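Local coordinates for serine protease inhibitor (Thermoanaerobacter tengcongensis, PDB 2PEF), which probably inhibits serine proteases as a member of the serpin family, and is captured here in the latent state, at residues A[70-75]-A[113-118]. Numbering follows the deposited sequence.
Sequences LNKYLY and ADYYKA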
# COMPACT_ATOMS: atom_id res chain seq x y z
N LEU A 70 17.20 3.48 -6.81
CA LEU A 70 15.95 3.14 -6.14
C LEU A 70 16.17 2.06 -5.08
O LEU A 70 15.57 2.13 -4.00
CB LEU A 70 14.87 2.72 -7.14
CG LEU A 70 13.44 2.60 -6.58
CD1 LEU A 70 12.88 3.96 -6.17
CD2 LEU A 70 12.52 1.93 -7.58
N ASN A 71 17.02 1.09 -5.39
CA ASN A 71 17.43 0.06 -4.44
C ASN A 71 18.03 0.67 -3.18
O ASN A 71 17.66 0.31 -2.06
CB ASN A 71 18.46 -0.90 -5.06
CG ASN A 71 17.86 -1.84 -6.08
OD1 ASN A 71 16.64 -1.99 -6.18
ND2 ASN A 71 18.72 -2.46 -6.88
N LYS A 72 18.96 1.61 -3.38
CA LYS A 72 19.62 2.28 -2.27
C LYS A 72 18.61 3.08 -1.45
O LYS A 72 18.61 3.02 -0.22
CB LYS A 72 20.75 3.18 -2.77
CG LYS A 72 21.87 2.42 -3.46
CD LYS A 72 23.10 3.27 -3.64
CE LYS A 72 24.22 2.50 -4.32
NZ LYS A 72 23.98 2.33 -5.78
N TYR A 73 17.76 3.84 -2.14
CA TYR A 73 16.72 4.63 -1.49
C TYR A 73 15.78 3.77 -0.65
O TYR A 73 15.49 4.10 0.50
CB TYR A 73 15.89 5.37 -2.54
CG TYR A 73 16.42 6.70 -3.03
CD1 TYR A 73 16.43 7.00 -4.39
CD2 TYR A 73 16.88 7.67 -2.14
CE1 TYR A 73 16.89 8.22 -4.86
CE2 TYR A 73 17.35 8.90 -2.60
CZ TYR A 73 17.34 9.17 -3.96
OH TYR A 73 17.80 10.37 -4.44
N LEU A 74 15.29 2.68 -1.24
CA LEU A 74 14.31 1.84 -0.57
C LEU A 74 14.93 1.08 0.60
O LEU A 74 14.31 0.97 1.67
CB LEU A 74 13.64 0.88 -1.56
CG LEU A 74 12.67 1.55 -2.54
CD1 LEU A 74 12.14 0.54 -3.52
CD2 LEU A 74 11.52 2.24 -1.80
N TYR A 75 16.14 0.58 0.41
CA TYR A 75 16.89 -0.03 1.50
C TYR A 75 17.02 0.94 2.67
O TYR A 75 16.79 0.57 3.81
CB TYR A 75 18.27 -0.49 1.01
CG TYR A 75 19.24 -0.82 2.12
CD1 TYR A 75 19.15 -2.03 2.81
CD2 TYR A 75 20.25 0.07 2.49
CE1 TYR A 75 20.03 -2.35 3.83
CE2 TYR A 75 21.14 -0.24 3.51
CZ TYR A 75 21.03 -1.44 4.17
OH TYR A 75 21.91 -1.73 5.19
N ALA A 113 18.40 -10.17 -1.58
CA ALA A 113 18.78 -10.50 -0.20
C ALA A 113 19.39 -9.29 0.51
O ALA A 113 19.09 -9.04 1.69
CB ALA A 113 19.75 -11.67 -0.18
N ASP A 114 20.23 -8.54 -0.20
CA ASP A 114 20.97 -7.43 0.40
C ASP A 114 20.14 -6.17 0.64
O ASP A 114 20.15 -5.62 1.74
CB ASP A 114 22.21 -7.08 -0.42
CG ASP A 114 23.35 -8.07 -0.22
OD1 ASP A 114 23.32 -8.85 0.76
OD2 ASP A 114 24.29 -8.07 -1.05
N TYR A 115 19.43 -5.71 -0.39
CA TYR A 115 18.67 -4.46 -0.32
C TYR A 115 17.25 -4.63 0.20
O TYR A 115 16.68 -3.69 0.76
CB TYR A 115 18.63 -3.79 -1.70
CG TYR A 115 19.95 -3.17 -2.11
CD1 TYR A 115 20.91 -3.91 -2.79
CD2 TYR A 115 20.23 -1.84 -1.81
CE1 TYR A 115 22.12 -3.33 -3.17
CE2 TYR A 115 21.43 -1.25 -2.19
CZ TYR A 115 22.37 -2.00 -2.86
OH TYR A 115 23.57 -1.43 -3.23
N TYR A 116 16.68 -5.82 0.01
CA TYR A 116 15.27 -6.05 0.35
C TYR A 116 15.07 -7.09 1.44
O TYR A 116 13.93 -7.37 1.82
CB TYR A 116 14.48 -6.42 -0.91
CG TYR A 116 14.45 -5.30 -1.92
CD1 TYR A 116 15.45 -5.17 -2.88
CD2 TYR A 116 13.45 -4.33 -1.88
CE1 TYR A 116 15.45 -4.13 -3.80
CE2 TYR A 116 13.43 -3.27 -2.80
CZ TYR A 116 14.44 -3.18 -3.76
OH TYR A 116 14.45 -2.15 -4.67
N LYS A 117 16.17 -7.65 1.94
CA LYS A 117 16.15 -8.66 3.00
C LYS A 117 15.14 -9.77 2.70
O LYS A 117 14.44 -10.24 3.60
CB LYS A 117 15.83 -8.02 4.36
CG LYS A 117 16.82 -6.96 4.81
CD LYS A 117 16.48 -6.46 6.20
CE LYS A 117 17.48 -5.43 6.67
N ALA A 118 15.07 -10.18 1.44
CA ALA A 118 14.04 -11.12 1.02
C ALA A 118 14.35 -12.56 1.40
O ALA A 118 15.47 -13.05 1.21
CB ALA A 118 13.79 -11.00 -0.47
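The amide oxygen OD1 of Asn71 accepts a hydrogen bond from Tyr116 OH, 2.7 Å away. The hydroxyl sits 23° out of the carbonyl plane, with a C=O...O angle of 141°. OD1 lies in the plane of the Tyr116 ring, at its edge, and the amide stands nearly perpendicular to that ring. Asn71 ND2 is hydrogen-bonded to Asn47 OD1, so both ends of this buried amide are held and its rotation is fixed. Leu74 CD1 comes to the hydroxyl from the CE2 side of the ring edge, 3.7 Å from Tyr116 OH. The contact joins helix 67-80 to helix 106-116, helices D and E of the serpin fold, and helix 35-46 also packs on Leu74 and Tyr116. The Tyr115 ring lies against helix 67-80. Asn71 CB lies over one ring face, offset toward the rim and 4.1 Å from the centroid, a CH-pi contact. Lys72 runs beside this ring in the same direction, with its CG 3.9 Å from Tyr115 CE2. Tyr75 CB touches the ring edge at Tyr115 CD2 (3.7 Å). The Tyr75 ring in turn has Tyr115 O in plane at its own edge, 3.6 Å from CD1. The two rings are inclined at 78°. Met1 and Glu2 touch Tyr115 and Tyr75, respectively.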